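Long-range contacts in putative major capsid protein (Cafeteriavirus-dependent mavirus, PDB 6G44), which probably builds the icosahedral shell of the virophage, its double jelly-roll subunits joining in threes as capsomers: residues 142-147 and 200-205; 104-109 and 234-239. All blocks are in the same frame, centred on the assembly; numbering follows the deposited sequence. Where two conformers were deposited one is given.

Interaction 1. Residues 142-147 and 200-205; sequences LSPCSD and FVVDEA
Where helix 136-142 ends, its chain runs nearly antiparallel to the end of strand 195-205, the two short directions 167° apart, and one backbone bond joins them. The end of the helix and the loop after it lie against a strand of the N-terminal jelly roll of a double jelly-roll capsid protein. Ala-205 N donates to Leu-142 O at 2.9 Å, in the plane of that carbonyl. The same oxygen also takes a CA-H contact from Glu-204.

Ser-143, the first residue out of helical geometry, holds an ST turn. Its OG lies anti to the backbone N (chi1 178°) and accepts from Cys-145 N at 3.0 Å. The hydroxyl then donates to Glu-204, so OG is gripped on two sides. Glu-204 reaches it with an extended chain, and its OE2 is held by Asn-104 ND2. Leu-142 crosses this chain obliquely, CD2 lying 4.0 Å from Glu-204 CG. Further along, the ring of Pro-144 rests on the strand, with CG 3.9 Å from Val-202 CG1. The Asp-203 carboxylate forms a salt bridge with Arg-74, on strand 74-84. The Ser-143 OG to Glu-204 OE1 bond is 2.8 Å long and meets the carboxylate from above, 64° out of its plane.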
ATOM      1  N   LEU C 142      -9.395  12.713  -4.769  1.00 11.87           N
ATOM      2  CA  LEU C 142      -9.473  14.021  -5.423  1.00 11.15           C
ATOM      3  C   LEU C 142      -9.795  13.874  -6.911  1.00 11.46           C
ATOM      4  O   LEU C 142     -10.701  14.547  -7.438  1.00 11.06           O
ATOM      5  CB  LEU C 142      -8.165  14.776  -5.177  1.00 11.52           C
ATOM      6  CG  LEU C 142      -8.119  16.300  -5.304  1.00 12.03           C
ATOM      7  CD1 LEU C 142      -6.845  16.832  -4.683  1.00 12.71           C
ATOM      8  CD2 LEU C 142      -8.196  16.739  -6.755  1.00 12.33           C
ATOM      9  N   SER C 143      -9.073  12.998  -7.606  1.00 10.36           N
ATOM     10  CA  SER C 143      -9.248  12.828  -9.056  1.00 10.60           C
ATOM     11  C   SER C 143      -9.095  11.367  -9.432  1.00 11.30           C
ATOM     12  O   SER C 143      -8.246  10.667  -8.827  1.00 10.62           O
ATOM     13  CB  SER C 143      -8.168  13.609  -9.803  1.00 10.93           C
ATOM     14  OG  SER C 143      -8.245  13.458 -11.204  1.00 11.41           O
ATOM     15  N   PRO C 144      -9.800  10.910 -10.478  1.00 10.54           N
ATOM     16  CA  PRO C 144      -9.551   9.578 -11.051  1.00 11.02           C
ATOM     17  C   PRO C 144      -8.174   9.490 -11.707  1.00 11.20           C
ATOM     18  O   PRO C 144      -7.680   8.386 -11.965  1.00 13.10           O
ATOM     19  CB  PRO C 144     -10.676   9.392 -12.089  1.00 11.71           C
ATOM     20  CG  PRO C 144     -11.016  10.817 -12.464  1.00 11.72           C
ATOM     21  CD  PRO C 144     -10.875  11.623 -11.199  1.00 11.42           C
ATOM     22  N   CYS C 145      -7.561  10.625 -12.018  1.00 10.60           N
ATOM     23  CA  CYS C 145      -6.261  10.637 -12.685  1.00 11.26           C
ATOM     24  C   CYS C 145      -5.246  11.191 -11.704  1.00 11.41           C
ATOM     25  O   CYS C 145      -4.787  12.334 -11.845  1.00 12.46           O
ATOM     26  CB  CYS C 145      -6.354  11.522 -13.924  1.00 11.50           C
ATOM     27  SG  CYS C 145      -7.422  10.796 -15.188  1.00 13.99           S
ATOM     28  N   SER C 146      -4.875  10.374 -10.714  1.00 11.54           N
ATOM     29  CA  SER C 146      -4.025  10.809  -9.610  1.00 11.84           C
ATOM     30  C   SER C 146      -2.567  10.401  -9.722  1.00 11.36           C
ATOM     31  O   SER C 146      -1.753  10.931  -8.985  1.00 12.92           O
ATOM     32  CB  SER C 146      -4.557  10.332  -8.259  1.00 12.75           C
ATOM     33  OG  SER C 146      -4.649   8.929  -8.210  1.00 14.18           O
ATOM     34  N   ASP C 147      -2.230   9.498 -10.627  1.00 10.27           N
ATOM     35  CA  ASP C 147      -0.840   9.097 -10.815  1.00 10.28           C
ATOM     36  C   ASP C 147      -0.050  10.268 -11.381  1.00  9.93           C
ATOM     37  O   ASP C 147      -0.532  10.919 -12.334  1.00 10.24           O
ATOM     38  CB  ASP C 147      -0.786   7.889 -11.750  1.00 10.47           C
ATOM     39  CG  ASP C 147       0.615   7.459 -12.079  1.00 10.88           C
ATOM     40  OD1 ASP C 147       1.167   7.991 -13.076  1.00 10.90           O
ATOM     41  OD2 ASP C 147       1.160   6.587 -11.369  1.00 11.78           O
ATOM     42  N   PHE C 200     -15.080  11.582 -23.009  1.00 12.83           N
ATOM     43  CA  PHE C 200     -14.587  11.476 -21.615  1.00 12.33           C
ATOM     44  C   PHE C 200     -15.605  12.061 -20.641  1.00 12.65           C
ATOM     45  O   PHE C 200     -16.293  13.047 -20.957  1.00 12.12           O
ATOM     46  CB  PHE C 200     -13.311  12.283 -21.428  1.00 12.50           C
ATOM     47  CG  PHE C 200     -12.110  11.764 -22.165  1.00 12.75           C
ATOM     48  CD1 PHE C 200     -11.261  10.864 -21.563  1.00 12.45           C
ATOM     49  CD2 PHE C 200     -11.801  12.211 -23.444  1.00 13.09           C
ATOM     50  CE1 PHE C 200     -10.146  10.420 -22.205  1.00 12.52           C
ATOM     51  CE2 PHE C 200     -10.692  11.743 -24.114  1.00 13.10           C
ATOM     52  CZ  PHE C 200      -9.834  10.859 -23.481  1.00 12.80           C
ATOM     53  N   VAL C 201     -15.656  11.507 -19.432  1.00 12.65           N
ATOM     54  CA  VAL C 201     -16.375  12.090 -18.299  1.00 12.77           C
ATOM     55  C   VAL C 201     -15.430  12.009 -17.104  1.00 12.74           C
ATOM     56  O   VAL C 201     -14.931  10.907 -16.803  1.00 13.04           O
ATOM     57  CB  VAL C 201     -17.672  11.365 -17.952  1.00 13.80           C
ATOM     58  CG1 VAL C 201     -18.389  12.071 -16.832  1.00 14.60           C
ATOM     59  CG2 VAL C 201     -18.591  11.275 -19.150  1.00 15.17           C
ATOM     60  N   VAL C 202     -15.190  13.119 -16.447  1.00 12.21           N
ATOM     61  CA  VAL C 202     -14.308  13.167 -15.242  1.00 12.93           C
ATOM     62  C   VAL C 202     -15.011  13.940 -14.143  1.00 12.83           C
ATOM     63  O   VAL C 202     -15.492  15.064 -14.397  1.00 12.47           O
ATOM     64  CB  VAL C 202     -12.962  13.851 -15.546  1.00 14.27           C
ATOM     65  CG1 VAL C 202     -12.121  14.032 -14.283  1.00 15.00           C
ATOM     66  CG2 VAL C 202     -12.216  13.062 -16.606  1.00 15.85           C
ATOM     67  N   ASP C 203     -15.035  13.386 -12.927  1.00 12.18           N
ATOM     68  CA  ASP C 203     -15.651  14.006 -11.730  1.00 12.97           C
ATOM     69  C   ASP C 203     -14.502  14.192 -10.727  1.00 12.92           C
ATOM     70  O   ASP C 203     -14.056  13.200 -10.125  1.00 13.95           O
ATOM     71  CB  ASP C 203     -16.757  13.076 -11.191  1.00 14.13           C
ATOM     72  CG  ASP C 203     -17.499  13.608  -9.972  1.00 15.63           C
ATOM     73  OD1 ASP C 203     -16.953  14.443  -9.241  1.00 16.43           O
ATOM     74  OD2 ASP C 203     -18.665  13.145  -9.719  1.00 17.97           O
ATOM     75  N   GLU C 204     -14.049  15.423 -10.540  1.00 11.28           N
ATOM     76  CA  GLU C 204     -12.836  15.754  -9.766  1.00 11.15           C
ATOM     77  C   GLU C 204     -13.152  16.850  -8.731  1.00 10.83           C
ATOM     78  O   GLU C 204     -13.882  17.807  -9.025  1.00 11.26           O
ATOM     79  CB  GLU C 204     -11.751  16.219 -10.748  1.00 11.94           C
ATOM     80  CG  GLU C 204     -10.412  16.597 -10.134  1.00 11.55           C
ATOM     81  CD  GLU C 204      -9.299  16.735 -11.162  1.00 11.31           C
ATOM     82  OE1 GLU C 204      -9.244  15.899 -12.097  1.00 12.87           O
ATOM     83  OE2 GLU C 204      -8.484  17.685 -11.030  1.00 11.73           O
ATOM     84  N   ALA C 205     -12.652  16.715  -7.500  1.00 10.27           N
ATOM     85  CA  ALA C 205     -12.823  17.732  -6.481  1.00 10.72           C
ATOM     86  C   ALA C 205     -12.166  19.037  -6.922  1.00 10.93           C
ATOM     87  O   ALA C 205     -11.034  19.019  -7.437  1.00 10.93           O
ATOM     88  CB  ALA C 205     -12.224  17.266  -5.164  1.00 11.31           C
TER

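Interaction 2. Residues 104-109 and 234-239; sequences NRSIPV and GQFKPE
An inverse gamma turn centred on Phe-236 links strand 222-235 of the N-terminal jelly roll to helix 238-241. A weak backbone bond from Lys-237 N to Gln-235 O closes the turn. A second backbone bond joins the two segments: Gln-235 N donates to Ser-106 O at 2.7 Å, nearly along the C=O axis.

The apolar contacts run along Ser-106, Ile-107 and Pro-108. Ser-106 CB sits over one face of the Phe-236 ring, 3.8 Å from the centroid and offset toward the rim, a CH-pi contact. Its OG turns to Pro-102 O instead. Ile-107 lies side by side with Phe-236, CG1 3.9 Å from CZ. Pro-108 crosses Gln-235 at about a right angle, its CD 3.6 Å from Gln-235 CG; the bend at chi2 (-68°) then carries the amide away from the contact.

Arg-105, whose chain bends at chi3, makes the polar side-chain-to-backbone contact. NE bonds to Asn-240 O and NH2 forms a salt bridge with Asp-351, so several partners fix the flat group. NH1 donates to Glu-239 O at 3.1 Å, on a carbonyl lone pair and only 9° out of the guanidinium plane.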
ATOM      1  N   ASN C 104      -8.403  20.304 -12.408  1.00 10.16           N
ATOM      2  CA  ASN C 104      -7.707  21.428 -11.764  1.00 10.32           C
ATOM      3  C   ASN C 104      -6.577  22.009 -12.635  1.00 10.60           C
ATOM      4  O   ASN C 104      -6.318  23.223 -12.575  1.00 10.65           O
ATOM      5  CB  ASN C 104      -7.250  21.049 -10.349  1.00 10.72           C
ATOM      6  CG  ASN C 104      -8.411  20.964  -9.402  1.00 10.89           C
ATOM      7  OD1 ASN C 104      -8.907  21.985  -8.935  1.00 11.20           O
ATOM      8  ND2 ASN C 104      -8.853  19.725  -9.085  1.00 11.17           N
ATOM      9  N   ARG C 105      -5.954  21.181 -13.473  1.00 10.63           N
ATOM     10  CA  ARG C 105      -4.968  21.675 -14.450  1.00 11.53           C
ATOM     11  C   ARG C 105      -5.555  22.688 -15.421  1.00 11.40           C
ATOM     12  O   ARG C 105      -4.819  23.515 -15.965  1.00 12.71           O
ATOM     13  CB  ARG C 105      -4.389  20.540 -15.288  1.00 12.34           C
ATOM     14  CG  ARG C 105      -3.245  19.786 -14.649  1.00 13.31           C
ATOM     15  CD  ARG C 105      -2.620  18.778 -15.623  1.00 14.55           C
ATOM     16  NE  ARG C 105      -2.220  19.339 -16.910  1.00 15.89           N
ATOM     17  CZ  ARG C 105      -1.013  19.847 -17.206  1.00 17.53           C
ATOM     18  NH1 ARG C 105      -0.767  20.311 -18.447  1.00 19.79           N
ATOM     19  NH2 ARG C 105      -0.050  19.905 -16.286  1.00 18.16           N
ATOM     20  N   SER C 106      -6.859  22.576 -15.637  1.00 11.12           N
ATOM     21  CA  SER C 106      -7.588  23.401 -16.620  1.00 11.62           C
ATOM     22  C   SER C 106      -8.142  24.690 -16.015  1.00 12.12           C
ATOM     23  O   SER C 106      -8.886  25.397 -16.714  1.00 13.19           O
ATOM     24  CB  SER C 106      -8.722  22.579 -17.204  1.00 11.81           C
ATOM     25  OG  SER C 106      -8.221  21.499 -17.974  1.00 11.61           O
ATOM     26  N   ILE C 107      -7.842  25.019 -14.761  1.00 11.20           N
ATOM     27  CA  ILE C 107      -8.422  26.199 -14.123  1.00 11.47           C
ATOM     28  C   ILE C 107      -7.309  27.059 -13.534  1.00 11.51           C
ATOM     29  O   ILE C 107      -6.862  26.845 -12.413  1.00 12.06           O
ATOM     30  CB  ILE C 107      -9.459  25.830 -13.042  1.00 11.62           C
ATOM     31  CG1 ILE C 107     -10.557  24.909 -13.556  1.00 12.14           C
ATOM     32  CG2 ILE C 107     -10.037  27.103 -12.427  1.00 12.30           C
ATOM     33  CD1 ILE C 107     -11.344  24.191 -12.461  1.00 12.86           C
ATOM     34  N   PRO C 108      -6.854  28.074 -14.281  1.00 12.48           N
ATOM     35  CA  PRO C 108      -5.782  28.903 -13.749  1.00 12.21           C
ATOM     36  C   PRO C 108      -6.148  29.792 -12.568  1.00 11.76           C
ATOM     37  O   PRO C 108      -5.298  30.069 -11.723  1.00 13.17           O
ATOM     38  CB  PRO C 108      -5.352  29.759 -14.940  1.00 13.15           C
ATOM     39  CG  PRO C 108      -5.945  29.160 -16.121  1.00 13.95           C
ATOM     40  CD  PRO C 108      -7.069  28.270 -15.720  1.00 12.70           C
ATOM     41  N   VAL C 109      -7.406  30.223 -12.524  1.00 11.91           N
ATOM     42  CA  VAL C 109      -7.886  31.064 -11.446  0.50 11.71           C
ATOM     43  C   VAL C 109      -9.363  30.738 -11.200  1.00 11.49           C
ATOM     44  O   VAL C 109     -10.121  30.433 -12.137  1.00 12.46           O
ATOM     45  CB  VAL C 109      -7.628  32.567 -11.734  0.50 11.90           C
ATOM     46  CG1 VAL C 109      -8.224  32.991 -13.069  0.50 11.82           C
ATOM     47  CG2 VAL C 109      -8.155  33.424 -10.592  0.50 12.14           C
ATOM     48  N   GLY C 234     -12.147  29.005 -17.273  1.00 12.32           N
ATOM     49  CA  GLY C 234     -12.152  27.693 -17.912  1.00 12.75           C
ATOM     50  C   GLY C 234     -11.100  27.564 -18.997  1.00 13.85           C
ATOM     51  O   GLY C 234     -11.121  28.305 -19.981  1.00 13.64           O
ATOM     52  N   GLN C 235     -10.131  26.671 -18.800  1.00 13.39           N
ATOM     53  CA  GLN C 235      -9.107  26.375 -19.793  1.00 14.49           C
ATOM     54  C   GLN C 235      -9.046  24.868 -20.019  1.00 13.34           C
ATOM     55  O   GLN C 235      -7.956  24.270 -19.933  1.00 13.07           O
ATOM     56  CB  GLN C 235      -7.747  26.945 -19.382  1.00 15.46           C
ATOM     57  CG  GLN C 235      -7.700  28.450 -19.265  1.00 17.36           C
ATOM     58  CD  GLN C 235      -7.837  29.137 -20.612  1.00 20.40           C
ATOM     59  OE1 GLN C 235      -7.451  28.594 -21.656  1.00 23.62           O
ATOM     60  NE2 GLN C 235      -8.438  30.328 -20.599  1.00 21.36           N
ATOM     61  N   PHE C 236     -10.193  24.277 -20.300  1.00 12.73           N
ATOM     62  CA  PHE C 236     -10.391  22.816 -20.529  1.00 13.33           C
ATOM     63  C   PHE C 236     -10.034  22.522 -21.978  1.00 15.12           C
ATOM     64  O   PHE C 236     -10.892  22.163 -22.802  1.00 16.66           O
ATOM     65  CB  PHE C 236     -11.799  22.390 -20.192  1.00 13.46           C
ATOM     66  CG  PHE C 236     -12.160  22.636 -18.763  1.00 12.93           C
ATOM     67  CD1 PHE C 236     -12.722  23.835 -18.328  1.00 13.55           C
ATOM     68  CD2 PHE C 236     -11.914  21.649 -17.803  1.00 13.30           C
ATOM     69  CE1 PHE C 236     -13.053  24.042 -17.015  1.00 14.26           C
ATOM     70  CE2 PHE C 236     -12.243  21.877 -16.478  1.00 13.65           C
ATOM     71  CZ  PHE C 236     -12.818  23.046 -16.079  1.00 13.83           C
ATOM     72  N   LYS C 237      -8.756  22.665 -22.241  1.00 15.94           N
ATOM     73  CA  LYS C 237      -8.213  22.560 -23.579  1.00 17.32           C
ATOM     74  C   LYS C 237      -7.252  21.406 -23.632  1.00 16.06           C
ATOM     75  O   LYS C 237      -6.817  20.920 -22.597  1.00 14.36           O
ATOM     76  CB  LYS C 237      -7.531  23.856 -23.964  1.00 19.59           C
ATOM     77  CG  LYS C 237      -6.286  24.215 -23.206  1.00 21.19           C
ATOM     78  CD  LYS C 237      -5.935  25.663 -23.495  1.00 24.94           C
ATOM     79  CE  LYS C 237      -4.552  25.977 -22.981  1.00 27.82           C
ATOM     80  NZ  LYS C 237      -4.303  27.444 -23.031  1.00 31.80           N
ATOM     81  N   PRO C 238      -6.918  20.936 -24.836  1.00 15.04           N
ATOM     82  CA  PRO C 238      -6.164  19.703 -24.968  1.00 14.61           C
ATOM     83  C   PRO C 238      -4.834  19.692 -24.215  1.00 14.55           C
ATOM     84  O   PRO C 238      -4.509  18.676 -23.570  1.00 13.04           O
ATOM     85  CB  PRO C 238      -5.981  19.590 -26.480  1.00 15.24           C
ATOM     86  CG  PRO C 238      -7.193  20.225 -27.024  1.00 16.00           C
ATOM     87  CD  PRO C 238      -7.352  21.427 -26.161  1.00 15.53           C
ATOM     88  N   GLU C 239      -4.073  20.774 -24.231  1.00 14.27           N
ATOM     89  CA  GLU C 239      -2.789  20.781 -23.525  1.00 15.29           C
ATOM     90  C   GLU C 239      -2.933  20.631 -22.010  1.00 14.22           C
ATOM     91  O   GLU C 239      -2.005  20.226 -21.338  1.00 14.70           O
ATOM     92  CB  GLU C 239      -2.017  22.075 -23.844  1.00 18.24           C
ATOM     93  CG  GLU C 239      -0.617  22.110 -23.291  1.00 21.90           C
ATOM     94  CD  GLU C 239       0.295  23.114 -23.963  1.00 26.13           C
ATOM     95  OE1 GLU C 239      -0.202  23.981 -24.725  1.00 30.01           O
ATOM     96  OE2 GLU C 239       1.521  23.043 -23.698  1.00 28.97           O
TER

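In the fold
From the N terminus, the chain passes helix 102-105 and the 104-109 segment, then helix 136-142 and the loop that starts at 142-147. Strand 195-205 returns to that loop and closes interaction 1. Strand 222-235 follows and brings 234-239 back to 104-109, closing interaction 2. The first loop therefore lies wholly within the second. Both strands belong to the same antiparallel sheet of the N-terminal jelly roll. Interaction 1 ties the exit of helix 136-142 to it, and interaction 2 ties the 104-109 segment to it. The contacts meet at Asn-104, whose ND2 also reaches Ala-205 O.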